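Local coordinates for antibiotic biosynthesis monooxygenase family protein (PDB 2BBE) that is of unknown function but may act as a monooxygenase, an oxidoreductase activity not established for this protein, at residues C47-L52 / T63-F68. Residues are numbered along the deposited sequence; the frame is centred on the assembly and turned at random. Where two conformers were deposited one is given.
Sequences CIRYEL and TFVEKF
The Phe64 ring is sandwiched between two side chains of strand 47-52. Tyr50 lies over one face as an offset stack, ring centroids 4.0 Å apart and planes at 20°, while Leu52 CD1 sits over the centre of the opposite face, 3.8 Å from the Phe64 centroid in a CH-pi contact. Tyr50 CG is anti to the backbone N, which carries the phenol across to its diagonal neighbour, and Ile38 of helix 38-42 packs on all three side chains. At the other end of this helix-covered face, Cys47 SG approaches the Phe68 ring obliquely, and His77 meets the rings of both Tyr50 and Phe68. Between the Tyr50 and Phe68 rings, Glu66, extended beyond CG, runs alongside Tyr50, its OE1 at the edge of the phenol; a water bonded to Glu66 OE2 and to Tyr50 OH bridges the pair.

Antiparallel backbone pairing joins the strands of this hairpin. Glu51 and Val65 exchange nearly straight bonds, Val65 N lying 2.8 Å from Glu51 O. A classic beta bulge follows, where Ile48 N, at 2.8 Å, and Arg49 N, at 3.0 Å, both grip Lys67 O; the Arg49 bond uses a lone pair in the carbonyl plane, whereas Ile48 N stands above that plane.

On the other face, Lys67 CE covers one face of the Arg49 guanidinium, bringing Lys67 NZ within 3.7 Å of Arg49 NH2. Arg49 NH1 forms a salt bridge with Glu51 OE1 of the second subunit, Glu51 OE1 pairs in return with that subunit's Arg49 NH1, and Lys67 NZ is hydrogen-bonded to Gln105 OE1. The chemistry thus divides the hairpin, in a fold of the dimeric alpha-beta barrel class: an aromatic layer faces the helices, and paired charges face the second subunit, whose carboxylate probably offsets the repulsion between Arg49 and Lys67.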
# COMPACT_ATOMS: atom_id res chain seq x y z
N CYS A 47 13.10 0.20 1.22
CA CYS A 47 12.05 -0.70 0.75
C CYS A 47 10.65 -0.18 1.10
O CYS A 47 10.36 0.10 2.27
CB CYS A 47 12.21 -2.10 1.35
SG CYS A 47 10.88 -3.23 0.81
N ILE A 48 9.81 -0.02 0.08
CA ILE A 48 8.41 0.42 0.27
C ILE A 48 7.47 -0.77 0.33
O ILE A 48 6.58 -0.84 1.18
CB ILE A 48 7.94 1.41 -0.85
CG1 ILE A 48 8.78 2.69 -0.83
CG2 ILE A 48 6.42 1.71 -0.78
CD1 ILE A 48 8.58 3.58 -2.12
N ARG A 49 7.72 -1.73 -0.56
CA ARG A 49 6.86 -2.88 -0.75
C ARG A 49 7.70 -4.07 -1.17
O ARG A 49 8.62 -3.96 -2.00
CB ARG A 49 5.78 -2.58 -1.83
CG ARG A 49 4.92 -3.75 -2.20
CD ARG A 49 3.93 -3.41 -3.35
NE ARG A 49 3.10 -2.25 -3.03
CZ ARG A 49 2.52 -1.47 -3.94
NH1 ARG A 49 2.67 -1.72 -5.24
NH2 ARG A 49 1.76 -0.45 -3.56
N TYR A 50 7.37 -5.21 -0.58
CA TYR A 50 8.03 -6.47 -0.96
C TYR A 50 7.10 -7.64 -0.70
O TYR A 50 7.14 -8.27 0.38
CB TYR A 50 9.33 -6.60 -0.16
CG TYR A 50 10.32 -7.59 -0.70
CD1 TYR A 50 10.93 -7.40 -1.96
CD2 TYR A 50 10.70 -8.68 0.07
CE1 TYR A 50 11.89 -8.31 -2.44
CE2 TYR A 50 11.67 -9.59 -0.39
CZ TYR A 50 12.25 -9.39 -1.64
OH TYR A 50 13.19 -10.29 -2.06
N GLU A 51 6.24 -7.91 -1.68
CA GLU A 51 5.13 -8.82 -1.50
C GLU A 51 5.32 -10.06 -2.36
O GLU A 51 5.61 -9.95 -3.56
CB GLU A 51 3.82 -8.13 -1.88
CG GLU A 51 3.48 -6.96 -0.97
CD GLU A 51 2.23 -6.23 -1.42
OE1 GLU A 51 1.60 -6.64 -2.42
OE2 GLU A 51 1.88 -5.23 -0.75
N LEU A 52 5.16 -11.22 -1.74
CA LEU A 52 5.27 -12.51 -2.42
C LEU A 52 3.88 -13.06 -2.78
O LEU A 52 2.91 -12.87 -2.04
CB LEU A 52 6.02 -13.51 -1.52
CG LEU A 52 6.47 -14.84 -2.14
CD1 LEU A 52 7.39 -14.63 -3.38
CD2 LEU A 52 7.17 -15.69 -1.06
N THR A 63 5.88 -15.14 -7.49
CA THR A 63 6.25 -13.81 -8.01
C THR A 63 6.35 -12.76 -6.91
O THR A 63 5.43 -12.64 -6.08
CB THR A 63 5.21 -13.35 -9.07
OG1 THR A 63 5.22 -14.28 -10.15
CG2 THR A 63 5.48 -11.91 -9.59
N PHE A 64 7.44 -12.00 -6.90
CA PHE A 64 7.56 -10.84 -6.04
C PHE A 64 7.06 -9.57 -6.73
O PHE A 64 7.39 -9.30 -7.90
CB PHE A 64 9.05 -10.60 -5.61
CG PHE A 64 9.40 -11.19 -4.27
CD1 PHE A 64 8.75 -10.76 -3.10
CD2 PHE A 64 10.42 -12.15 -4.16
CE1 PHE A 64 9.09 -11.30 -1.86
CE2 PHE A 64 10.77 -12.67 -2.92
CZ PHE A 64 10.10 -12.27 -1.78
N VAL A 65 6.30 -8.78 -5.98
CA VAL A 65 5.86 -7.45 -6.40
C VAL A 65 6.50 -6.47 -5.43
O VAL A 65 6.25 -6.53 -4.21
CB VAL A 65 4.32 -7.35 -6.39
CG1 VAL A 65 3.85 -5.86 -6.52
CG2 VAL A 65 3.74 -8.26 -7.52
N GLU A 66 7.34 -5.58 -5.96
CA GLU A 66 8.25 -4.81 -5.13
C GLU A 66 8.18 -3.32 -5.47
O GLU A 66 7.83 -2.96 -6.61
CB GLU A 66 9.71 -5.28 -5.35
CG GLU A 66 9.92 -6.80 -5.42
CD GLU A 66 11.36 -7.21 -5.78
OE1 GLU A 66 12.25 -6.33 -5.83
OE2 GLU A 66 11.60 -8.42 -5.99
N LYS A 67 8.56 -2.49 -4.50
CA LYS A 67 8.72 -1.04 -4.70
C LYS A 67 9.78 -0.50 -3.76
O LYS A 67 9.82 -0.86 -2.57
CB LYS A 67 7.38 -0.29 -4.53
CG LYS A 67 7.35 1.11 -5.18
CD LYS A 67 6.06 1.91 -4.87
CE LYS A 67 4.81 1.37 -5.58
NZ LYS A 67 3.55 2.22 -5.33
N PHE A 68 10.65 0.36 -4.29
CA PHE A 68 11.76 0.97 -3.56
C PHE A 68 11.76 2.47 -3.80
O PHE A 68 11.26 2.95 -4.82
CB PHE A 68 13.12 0.37 -4.00
CG PHE A 68 13.24 -1.09 -3.68
CD1 PHE A 68 12.76 -2.05 -4.58
CD2 PHE A 68 13.78 -1.51 -2.46
CE1 PHE A 68 12.83 -3.42 -4.28
CE2 PHE A 68 13.85 -2.86 -2.13
CZ PHE A 68 13.37 -3.82 -3.04
O HOH W 1 4.82 -2.41 -6.82
O HOH W 2 14.21 -9.58 -4.75